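Local coordinates for E1 (PDB 3VX6), which acts as an E1-like enzyme of autophagy, activating ATG12 for conjugation with ATG5 and ATG8 for conjugation with phosphatidylethanolamine, at residues L37-K42 / L84-I89; N56-S61 / K202-L207; K133-Y138 / S274-S279; D148-Q153 / I247-G252. One frame throughout, in Å; residues are numbered along the deposited sequence.

Interaction 1: residues L37-K42 / L84-I89; sequences LDSDEK and LNFNTI
Leu-84 lays its CD2 methyl against Ser-39, 3.6 Å from CB of the serine, and the same methyl reaches the rim region of one face of the Phe-86 ring. One residue on, Asn-85 and Asp-40 form an antiparallel hydrogen-bonded pair: Asn-85 N gives to Asp-40 O (2.6 Å) and Asp-40 N to Asn-85 O (2.8 Å). Their side chains leave the same face of the sheet and run side by side, with amide and carboxylate planes only 19° apart. Asn-85 ND2 thereby donates to Asp-40 OD2 at 2.7 Å, meeting the oxygen nearly along its C-O bond. The other carboxylate oxygen, Asp-40 OD1, makes a salt bridge to Lys-42 NZ at 3.5 Å, so this buried acid is held at both oxygens, and the lysine probably helps to keep it ionised. Phe-86 takes a smaller share, its CD1 lying 3.7 Å from Ser-39 OG. Asn-87 comes next, its CB directed toward the 37-42 segment, with CG between the backbone N and the carbonyl carbon (chi1 43°), and ND2 bonds to Leu-37 O at 2.6 Å in the plane of that carbonyl. Thr-88 then caps the N-terminus of helix 89-94, its OG1 bonded to Leu-91 N. Strand 78-86 thus lies between strand 40-47, antiparallel to it, and the parallel strand 123-130, where Ser-127 OG binds Asn-85 OD1; Leu-27 and Lys-31 of helix 21-33 pack on Asn-85, while Phe-86 meets Leu-91 and Phe-92 of helix 89-94.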
# COMPACT_ATOMS: atom_id res chain seq x y z
N LEU A 37 23.55 14.57 6.22
CA LEU A 37 24.38 14.28 5.06
C LEU A 37 24.19 12.83 4.62
O LEU A 37 24.61 12.44 3.53
CB LEU A 37 25.84 14.56 5.39
CG LEU A 37 26.86 14.30 4.29
CD1 LEU A 37 28.03 15.24 4.48
CD2 LEU A 37 27.32 12.85 4.33
N ASP A 38 23.58 12.03 5.48
CA ASP A 38 23.30 10.64 5.18
C ASP A 38 21.94 10.60 4.50
O ASP A 38 21.36 11.64 4.22
CB ASP A 38 23.25 9.80 6.46
CG ASP A 38 24.56 9.10 6.75
OD1 ASP A 38 25.06 8.38 5.86
OD2 ASP A 38 25.09 9.27 7.88
N SER A 39 21.43 9.41 4.24
CA SER A 39 20.14 9.29 3.60
C SER A 39 19.02 9.42 4.63
O SER A 39 19.03 8.76 5.66
CB SER A 39 20.07 7.96 2.86
OG SER A 39 21.09 7.90 1.88
N ASP A 40 18.06 10.29 4.34
CA ASP A 40 16.94 10.54 5.24
C ASP A 40 15.92 9.42 5.16
O ASP A 40 15.44 9.10 4.07
CB ASP A 40 16.25 11.86 4.89
CG ASP A 40 17.23 13.00 4.64
OD1 ASP A 40 17.77 13.57 5.61
OD2 ASP A 40 17.45 13.32 3.45
N GLU A 41 15.58 8.83 6.30
CA GLU A 41 14.60 7.76 6.37
C GLU A 41 13.45 8.26 7.27
O GLU A 41 13.42 7.99 8.47
CB GLU A 41 15.26 6.50 6.95
CG GLU A 41 14.60 5.19 6.55
CD GLU A 41 15.54 4.00 6.73
OE1 GLU A 41 16.45 3.82 5.88
OE2 GLU A 41 15.39 3.26 7.73
N LYS A 42 12.54 9.01 6.66
CA LYS A 42 11.40 9.60 7.36
C LYS A 42 10.12 8.80 7.22
O LYS A 42 9.94 8.07 6.26
CB LYS A 42 11.12 11.01 6.83
CG LYS A 42 11.68 12.17 7.66
CD LYS A 42 13.08 12.54 7.26
CE LYS A 42 13.64 13.63 8.17
NZ LYS A 42 15.04 14.03 7.78
N LEU A 84 12.92 7.30 1.96
CA LEU A 84 14.34 7.02 2.02
C LEU A 84 14.98 8.01 1.04
O LEU A 84 15.20 7.69 -0.12
CB LEU A 84 14.64 5.59 1.59
CG LEU A 84 16.02 5.03 1.98
CD1 LEU A 84 16.48 4.08 0.90
CD2 LEU A 84 17.04 6.14 2.16
N ASN A 85 15.25 9.22 1.51
CA ASN A 85 15.87 10.22 0.66
C ASN A 85 17.39 10.06 0.60
O ASN A 85 18.09 10.33 1.58
CB ASN A 85 15.55 11.63 1.16
CG ASN A 85 16.17 12.70 0.28
OD1 ASN A 85 15.75 12.88 -0.87
ND2 ASN A 85 17.19 13.40 0.79
N PHE A 86 17.89 9.64 -0.56
CA PHE A 86 19.32 9.49 -0.79
C PHE A 86 19.99 10.86 -0.84
O PHE A 86 19.38 11.87 -1.22
CB PHE A 86 19.56 8.73 -2.09
CG PHE A 86 19.17 7.29 -2.00
CD1 PHE A 86 19.92 6.41 -1.24
CD2 PHE A 86 18.02 6.83 -2.63
CE1 PHE A 86 19.53 5.08 -1.09
CE2 PHE A 86 17.62 5.52 -2.49
CZ PHE A 86 18.38 4.63 -1.71
N ASN A 87 21.26 10.90 -0.43
CA ASN A 87 22.01 12.15 -0.39
C ASN A 87 22.67 12.50 -1.71
O ASN A 87 23.03 13.65 -1.94
CB ASN A 87 23.05 12.10 0.74
CG ASN A 87 23.78 10.75 0.82
OD1 ASN A 87 23.44 9.79 0.11
ND2 ASN A 87 24.78 10.68 1.69
N THR A 88 22.84 11.51 -2.58
CA THR A 88 23.46 11.79 -3.86
C THR A 88 22.66 11.15 -4.97
O THR A 88 22.01 10.12 -4.75
CB THR A 88 24.92 11.27 -3.92
OG1 THR A 88 24.95 9.95 -4.47
CG2 THR A 88 25.55 11.25 -2.54
N ILE A 89 22.71 11.76 -6.15
CA ILE A 89 21.99 11.26 -7.32
C ILE A 89 22.48 9.87 -7.70
O ILE A 89 21.71 9.03 -8.14
CB ILE A 89 22.16 12.21 -8.53
CG1 ILE A 89 21.24 11.80 -9.68
CG2 ILE A 89 23.60 12.16 -9.04
CD1 ILE A 89 19.79 12.19 -9.49

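Interaction 2: residues N56-S61 / K202-L207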
# COMPACT_ATOMS: atom_id res chain seq x y z
N ASN A 56 -8.72 6.47 -10.59
CA ASN A 56 -9.17 5.20 -10.04
C ASN A 56 -8.32 4.48 -9.01
O ASN A 56 -8.74 3.44 -8.49
CB ASN A 56 -9.46 4.22 -11.18
CG ASN A 56 -10.55 4.72 -12.08
OD1 ASN A 56 -11.67 4.95 -11.63
ND2 ASN A 56 -10.23 4.90 -13.37
N VAL A 57 -7.12 4.97 -8.73
CA VAL A 57 -6.31 4.32 -7.72
C VAL A 57 -6.17 5.27 -6.56
O VAL A 57 -6.29 6.49 -6.71
CB VAL A 57 -4.90 3.92 -8.25
CG1 VAL A 57 -5.04 2.85 -9.30
CG2 VAL A 57 -4.17 5.13 -8.80
N LEU A 58 -5.93 4.70 -5.38
CA LEU A 58 -5.77 5.51 -4.19
C LEU A 58 -4.78 6.58 -4.56
O LEU A 58 -3.82 6.33 -5.29
CB LEU A 58 -5.21 4.68 -3.04
CG LEU A 58 -4.83 5.51 -1.82
CD1 LEU A 58 -6.10 6.04 -1.17
CD2 LEU A 58 -4.03 4.67 -0.85
N ALA A 59 -5.03 7.79 -4.08
CA ALA A 59 -4.12 8.87 -4.37
C ALA A 59 -3.30 9.07 -3.13
O ALA A 59 -3.84 9.36 -2.06
CB ALA A 59 -4.87 10.14 -4.69
N ILE A 60 -2.00 8.87 -3.28
CA ILE A 60 -1.09 9.11 -2.17
C ILE A 60 -0.74 10.58 -2.42
O ILE A 60 0.07 10.89 -3.30
CB ILE A 60 0.20 8.23 -2.25
CG1 ILE A 60 -0.13 6.77 -1.92
CG2 ILE A 60 1.27 8.78 -1.30
CD1 ILE A 60 -0.65 6.55 -0.52
N SER A 61 -1.39 11.48 -1.69
CA SER A 61 -1.09 12.89 -1.85
C SER A 61 -0.13 13.34 -0.76
O SER A 61 -0.48 13.48 0.41
CB SER A 61 -2.37 13.72 -1.82
OG SER A 61 -2.93 13.78 -3.12
N LYS A 202 -10.60 -2.03 2.39
CA LYS A 202 -11.00 -0.78 1.77
C LYS A 202 -9.98 -0.64 0.65
O LYS A 202 -8.88 -0.11 0.83
CB LYS A 202 -10.92 0.37 2.77
CG LYS A 202 -12.15 0.43 3.66
CD LYS A 202 -11.87 0.89 5.09
CE LYS A 202 -13.16 0.94 5.89
NZ LYS A 202 -12.99 1.45 7.27
N ASP A 203 -10.36 -1.19 -0.49
CA ASP A 203 -9.54 -1.22 -1.69
C ASP A 203 -8.91 0.11 -2.12
O ASP A 203 -9.53 1.17 -2.01
CB ASP A 203 -10.38 -1.80 -2.82
CG ASP A 203 -9.54 -2.45 -3.89
OD1 ASP A 203 -10.15 -2.96 -4.84
OD2 ASP A 203 -8.30 -2.45 -3.78
N PHE A 204 -7.68 0.04 -2.60
CA PHE A 204 -6.96 1.21 -3.07
C PHE A 204 -7.20 1.36 -4.55
O PHE A 204 -6.54 2.12 -5.23
CB PHE A 204 -5.47 1.08 -2.82
CG PHE A 204 -5.10 1.17 -1.38
CD1 PHE A 204 -6.06 1.50 -0.43
CD2 PHE A 204 -3.81 0.94 -0.97
CE1 PHE A 204 -5.73 1.60 0.91
CE2 PHE A 204 -3.46 1.03 0.36
CZ PHE A 204 -4.42 1.36 1.30
N SER A 205 -8.15 0.60 -5.06
CA SER A 205 -8.46 0.72 -6.46
C SER A 205 -9.95 0.88 -6.55
O SER A 205 -10.69 0.30 -5.76
CB SER A 205 -8.00 -0.53 -7.22
OG SER A 205 -8.27 -0.40 -8.61
N HIS A 206 -10.39 1.71 -7.50
CA HIS A 206 -11.80 1.94 -7.75
C HIS A 206 -12.05 1.34 -9.12
O HIS A 206 -13.13 1.49 -9.68
CB HIS A 206 -12.14 3.42 -7.79
CG HIS A 206 -12.45 4.00 -6.45
ND1 HIS A 206 -12.82 5.32 -6.28
CD2 HIS A 206 -12.44 3.45 -5.21
CE1 HIS A 206 -13.01 5.56 -4.99
NE2 HIS A 206 -12.78 4.44 -4.32
N LEU A 207 -11.02 0.69 -9.66
CA LEU A 207 -11.12 0.04 -10.95
C LEU A 207 -12.11 -1.11 -10.79
O LEU A 207 -12.07 -1.83 -9.79
CB LEU A 207 -9.76 -0.50 -11.41
CG LEU A 207 -8.82 0.55 -11.99
CD1 LEU A 207 -7.54 -0.11 -12.44
CD2 LEU A 207 -9.48 1.27 -13.17
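Asn-56 and His-206 are joined through their backbones: Asn-56 O accepts from His-206 N at 2.6 Å, with the donor nearly along the C=O axis. The same oxygen receives a CA-H contact from Ser-205, whose CA is 3.4 Å away. The side chain of Asn-56 crosses that of Leu-207 at about a right angle, and its CB lies 3.6 Å from Leu-207 CD2. Val-57 stands beside Ser-205 as the bridged pair, and its CA approaches Phe-204 O at 3.3 Å. That carbonyl also takes the second backbone bond, from Leu-58 N at 2.7 Å, the donor tilted 33° from the carbonyl plane. Leu-58 carries the apolar part of the contact. Its CG is anti to the backbone N (chi1 172°), and its side chain runs alongside Phe-204, CB against CB. Leu-58 CD2 lies over the centre of the ring, 3.6 Å from the centroid and only 6° off the normal, a CH-pi contact. The Phe-204 side chain also touches Ile-121, Met-142 and Phe-201. An alanine in place of Phe-204 would probably open a gap beneath Leu-58 CD2 and take away a packing neighbour of Met-142. The loop has fixings of its own: Asp-203 is salt-bridged to Arg-237, and His-206 stacks on Phe-53. Ser-205 OG accepts from Leu-207 N, an ST turn, and is also bonded to Ile-210 O. What results is a single isolated beta bridge, tying the approach to strand 59-62, which pairs in parallel with strand 16-19, to the loop that follows strand 198-202.

Interaction 3: residues K133-Y138 / S274-S279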
# COMPACT_ATOMS: atom_id res chain seq x y z
N LYS A 133 20.97 22.14 -7.79
CA LYS A 133 20.41 22.39 -9.11
C LYS A 133 18.88 22.47 -9.01
O LYS A 133 18.18 22.55 -10.02
CB LYS A 133 20.85 21.26 -10.05
CG LYS A 133 22.35 21.00 -9.94
CD LYS A 133 22.83 19.77 -10.70
CE LYS A 133 24.31 19.50 -10.38
NZ LYS A 133 24.92 18.41 -11.19
N TYR A 134 18.41 22.46 -7.77
CA TYR A 134 16.99 22.53 -7.41
C TYR A 134 16.09 21.58 -8.22
O TYR A 134 15.12 21.99 -8.85
CB TYR A 134 16.50 23.98 -7.51
CG TYR A 134 15.25 24.24 -6.71
CD1 TYR A 134 14.05 23.65 -7.07
CD2 TYR A 134 15.28 25.04 -5.57
CE1 TYR A 134 12.89 23.84 -6.32
CE2 TYR A 134 14.11 25.24 -4.80
CZ TYR A 134 12.92 24.63 -5.19
OH TYR A 134 11.76 24.77 -4.47
N LYS A 135 16.44 20.30 -8.17
CA LYS A 135 15.72 19.25 -8.89
C LYS A 135 15.51 18.12 -7.89
O LYS A 135 16.44 17.74 -7.18
CB LYS A 135 16.54 18.77 -10.08
CG LYS A 135 17.04 19.89 -10.98
CD LYS A 135 18.06 19.39 -12.00
CE LYS A 135 18.66 20.55 -12.80
NZ LYS A 135 19.76 20.10 -13.71
N PHE A 136 14.31 17.57 -7.86
CA PHE A 136 13.99 16.50 -6.92
C PHE A 136 13.64 15.19 -7.58
O PHE A 136 12.55 15.04 -8.10
CB PHE A 136 12.85 16.93 -6.02
CG PHE A 136 13.15 18.16 -5.24
CD1 PHE A 136 13.55 18.07 -3.91
CD2 PHE A 136 13.09 19.41 -5.85
CE1 PHE A 136 13.90 19.21 -3.20
CE2 PHE A 136 13.43 20.55 -5.14
CZ PHE A 136 13.84 20.45 -3.81
N TYR A 137 14.58 14.25 -7.53
CA TYR A 137 14.38 12.93 -8.10
C TYR A 137 13.74 12.04 -7.02
O TYR A 137 14.19 12.02 -5.89
CB TYR A 137 15.73 12.35 -8.51
CG TYR A 137 16.53 13.27 -9.40
CD1 TYR A 137 16.72 12.98 -10.76
CD2 TYR A 137 17.08 14.45 -8.90
CE1 TYR A 137 17.44 13.84 -11.59
CE2 TYR A 137 17.80 15.33 -9.73
CZ TYR A 137 17.97 15.02 -11.07
OH TYR A 137 18.64 15.89 -11.89
N TYR A 138 12.66 11.34 -7.36
CA TYR A 138 12.04 10.47 -6.38
C TYR A 138 11.36 9.28 -7.01
O TYR A 138 11.10 9.25 -8.22
CB TYR A 138 11.02 11.20 -5.53
CG TYR A 138 9.86 11.74 -6.31
CD1 TYR A 138 10.03 12.80 -7.19
CD2 TYR A 138 8.57 11.22 -6.12
CE1 TYR A 138 8.95 13.34 -7.87
CE2 TYR A 138 7.48 11.76 -6.80
CZ TYR A 138 7.68 12.82 -7.68
OH TYR A 138 6.63 13.39 -8.36
N SER A 274 11.29 13.11 -11.60
CA SER A 274 12.13 14.24 -11.22
C SER A 274 11.40 15.53 -11.47
O SER A 274 11.07 15.86 -12.61
CB SER A 274 13.43 14.25 -12.00
OG SER A 274 13.18 14.37 -13.40
N ILE A 275 11.15 16.27 -10.41
CA ILE A 275 10.48 17.53 -10.58
C ILE A 275 11.43 18.69 -10.36
O ILE A 275 11.75 19.08 -9.23
CB ILE A 275 9.26 17.60 -9.68
CG1 ILE A 275 9.69 17.68 -8.19
CG2 ILE A 275 8.35 16.34 -9.94
CD1 ILE A 275 8.68 18.49 -7.29
N ASP A 276 11.92 19.20 -11.48
CA ASP A 276 12.88 20.31 -11.52
C ASP A 276 12.16 21.66 -11.38
O ASP A 276 11.96 22.39 -12.34
CB ASP A 276 13.68 20.24 -12.83
CG ASP A 276 14.64 21.42 -13.02
OD1 ASP A 276 15.50 21.37 -13.93
OD2 ASP A 276 14.52 22.38 -12.25
N LEU A 277 11.78 21.98 -10.14
CA LEU A 277 11.11 23.24 -9.81
C LEU A 277 12.12 24.36 -9.94
O LEU A 277 12.54 24.93 -8.94
CB LEU A 277 10.61 23.22 -8.38
CG LEU A 277 9.33 22.48 -8.01
CD1 LEU A 277 9.06 22.77 -6.50
CD2 LEU A 277 8.16 23.01 -8.87
N SER A 278 12.49 24.67 -11.18
CA SER A 278 13.45 25.70 -11.49
C SER A 278 13.22 26.14 -12.93
O SER A 278 14.16 26.30 -13.70
CB SER A 278 14.86 25.16 -11.28
OG SER A 278 15.78 26.23 -11.26
N SER A 279 11.95 26.33 -13.27
CA SER A 279 11.55 26.73 -14.62
C SER A 279 10.59 27.94 -14.65
O SER A 279 9.47 27.84 -15.16
CB SER A 279 10.91 25.52 -15.36
OG SER A 279 9.69 25.08 -14.72
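Ile-275 and Phe-136 form an antiparallel hydrogen-bonded pair, part of a short ladder in which strand 273-275 runs against the start of strand 135-144. Ile-275 N gives to Phe-136 O at 3.0 Å, and Phe-136 N returns a longer bond of 3.3 Å to Ile-275 O; both donors stand well above the plane of the carbonyl they meet. The side chain of Ile-275 divides its contacts, CG1 lying against Phe-136 CB and CG2 touching the edge of the Tyr-138 ring in plane, 3.7 Å from CE1. Phe-24 of helix 21-33 packs on the rings of Phe-136 and Tyr-138 and also on Ile-275. Ser-274, the non-hydrogen-bonded partner of Tyr-137, points to the other face of the sheet, where its CB makes an off-centre CH-pi contact with the Tyr-137 ring, 3.7 Å from CD1. Tyr-134 lies where the strand begins: with Lys-135 it faces Asp-130 in a G1 beta bulge. Its ring crosses Leu-277 obliquely; the nearest approaches there are too short to be trusted, but Leu-277 CD1 lies at the ring edge, 3.9 Å from Tyr-134 OH. An alanine at Tyr-134 would take this ring away and would probably leave Leu-277 CD1 without the ring edge beside it. Leu-277 and Asp-276 each centre an inverse gamma turn. Beside them the extended side chain of Lys-135 lies next to that of Asp-276, both pointing the same way, its CE 3.5 Å from Asp-276 OD1, while NZ stays 4.5 Å from that oxygen, beyond a salt bridge.

Interaction 4: residues D148-Q153 / I247-G252; sequences DGATYQ and IIINNG
Thr-151 O accepts from Asn-250 N at 2.7 Å, in a bond that is almost straight (176° at the hydrogen). Thr-151 N answers with a bond of 3.0 Å to Asn-250 O. Two residues along, Gln-153 and Ile-248 repeat the exchange, Ile-248 N giving to Gln-153 O at 3.1 Å and Gln-153 N to Ile-248 O at 3.2 Å. This ladder joins strands 151-159 and 243-250 in antiparallel fashion at one margin of a six-stranded mixed sheet, strand 151-159 being outermost within the chain. Between the two bonded pairs, Tyr-152 and Ile-249 point together to one face, their side chains side by side, with Ile-249 CG1 close to CD1 and CE1 of the tyrosine; Leu-219 and Thr-220 of helix 215-225 pack on the tyrosine there. Tyr-152 CB also touches Ile-247 CG2, at 4.0 Å. On the other face the side chains of Gln-153 and Asn-250 cross at about a right angle, their amide planes 29° apart; the two groups are modelled too close for their bonding to be judged. Beyond the ladder, Asn-251 ND2 makes two weak bonds, to Gly-149 O and Thr-151 OG1, each 3.4 Å long, and Ala-150 CB lies 4.0 Å from Gly-252 CA.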
# COMPACT_ATOMS: atom_id res chain seq x y z
N ASP A 148 6.86 -16.50 -5.35
CA ASP A 148 7.46 -16.49 -6.68
C ASP A 148 6.76 -17.46 -7.64
O ASP A 148 6.73 -18.67 -7.42
CB ASP A 148 8.94 -16.84 -6.58
CG ASP A 148 9.79 -16.12 -7.61
OD1 ASP A 148 11.01 -16.35 -7.65
OD2 ASP A 148 9.22 -15.31 -8.39
N GLY A 149 6.19 -16.92 -8.72
CA GLY A 149 5.49 -17.76 -9.67
C GLY A 149 4.03 -17.85 -9.32
O GLY A 149 3.22 -18.44 -10.05
N ALA A 150 3.67 -17.26 -8.19
CA ALA A 150 2.30 -17.28 -7.74
C ALA A 150 1.43 -16.45 -8.66
O ALA A 150 1.87 -15.48 -9.27
CB ALA A 150 2.19 -16.76 -6.30
N THR A 151 0.18 -16.87 -8.77
CA THR A 151 -0.80 -16.20 -9.60
C THR A 151 -2.09 -16.34 -8.81
O THR A 151 -2.17 -17.13 -7.85
CB THR A 151 -0.89 -16.89 -10.97
OG1 THR A 151 -0.33 -18.20 -10.89
CG2 THR A 151 -0.11 -16.09 -12.01
N TYR A 152 -3.11 -15.57 -9.17
CA TYR A 152 -4.37 -15.62 -8.45
C TYR A 152 -5.55 -15.53 -9.37
O TYR A 152 -5.56 -14.72 -10.29
CB TYR A 152 -4.47 -14.45 -7.47
CG TYR A 152 -3.25 -14.25 -6.63
CD1 TYR A 152 -3.20 -14.74 -5.34
CD2 TYR A 152 -2.13 -13.57 -7.13
CE1 TYR A 152 -2.06 -14.58 -4.55
CE2 TYR A 152 -0.99 -13.40 -6.35
CZ TYR A 152 -0.97 -13.91 -5.07
OH TYR A 152 0.14 -13.78 -4.28
N GLN A 153 -6.55 -16.37 -9.10
CA GLN A 153 -7.80 -16.38 -9.85
C GLN A 153 -8.88 -16.04 -8.84
O GLN A 153 -8.83 -16.48 -7.70
CB GLN A 153 -8.12 -17.77 -10.39
CG GLN A 153 -7.60 -18.08 -11.78
CD GLN A 153 -6.50 -19.11 -11.75
OE1 GLN A 153 -5.32 -18.78 -11.80
NE2 GLN A 153 -6.88 -20.39 -11.65
N ILE A 247 -10.77 -15.95 -3.50
CA ILE A 247 -9.55 -16.12 -4.28
C ILE A 247 -8.77 -17.38 -3.98
O ILE A 247 -8.73 -17.87 -2.85
CB ILE A 247 -8.64 -14.87 -4.07
CG1 ILE A 247 -9.34 -13.63 -4.63
CG2 ILE A 247 -7.32 -15.07 -4.75
CD1 ILE A 247 -8.90 -12.36 -3.98
N ILE A 248 -8.15 -17.90 -5.03
CA ILE A 248 -7.32 -19.09 -4.95
C ILE A 248 -5.93 -18.66 -5.40
O ILE A 248 -5.79 -17.90 -6.36
CB ILE A 248 -7.85 -20.21 -5.90
CG1 ILE A 248 -6.78 -21.28 -6.10
CG2 ILE A 248 -8.24 -19.61 -7.23
CD1 ILE A 248 -6.34 -21.99 -4.83
N ILE A 249 -4.92 -19.12 -4.68
CA ILE A 249 -3.53 -18.81 -5.02
C ILE A 249 -2.94 -19.98 -5.81
O ILE A 249 -3.02 -21.13 -5.38
CB ILE A 249 -2.66 -18.62 -3.75
CG1 ILE A 249 -3.03 -17.33 -3.03
CG2 ILE A 249 -1.20 -18.56 -4.15
CD1 ILE A 249 -3.94 -17.53 -1.87
N ASN A 250 -2.34 -19.69 -6.96
CA ASN A 250 -1.72 -20.74 -7.75
C ASN A 250 -0.22 -20.72 -7.55
O ASN A 250 0.39 -19.65 -7.57
CB ASN A 250 -2.02 -20.56 -9.24
CG ASN A 250 -3.46 -20.25 -9.50
OD1 ASN A 250 -4.35 -20.99 -9.08
ND2 ASN A 250 -3.71 -19.16 -10.21
N ASN A 251 0.36 -21.89 -7.34
CA ASN A 251 1.81 -21.99 -7.17
C ASN A 251 2.29 -21.06 -6.08
O ASN A 251 3.39 -20.51 -6.16
CB ASN A 251 2.50 -21.60 -8.48
CG ASN A 251 1.75 -22.10 -9.70
OD1 ASN A 251 1.66 -23.31 -9.93
ND2 ASN A 251 1.18 -21.18 -10.48
N GLY A 252 1.46 -20.87 -5.06
CA GLY A 252 1.84 -19.98 -3.98
C GLY A 252 2.82 -20.60 -3.01
O GLY A 252 3.17 -19.99 -2.00

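In the fold
Interactions 1 and 3 belong to the same mixed sheet and lie about 16 Å apart between centres, touching where Ile-89 packs on Tyr-137; helix 21-33 packs on both. Interaction 4 sits in the other six-stranded sheet, its centre about 40 Å from that of interaction 3, across the chain's centre. Interaction 2 is nearer the middle, about 28, 26 and 23 Å between centres from interactions 1, 3 and 4. Interaction 1 closes before interaction 3 opens, interaction 4 is nested within the loop closed by interaction 3, and interaction 2 crosses all three. The second sheet of this ATG7 N-terminal region is built from chain inserted between strands 135-144 and 260-262 of the first, and interaction 2 joins the strand 59-62 region to the loop after its strand 198-202.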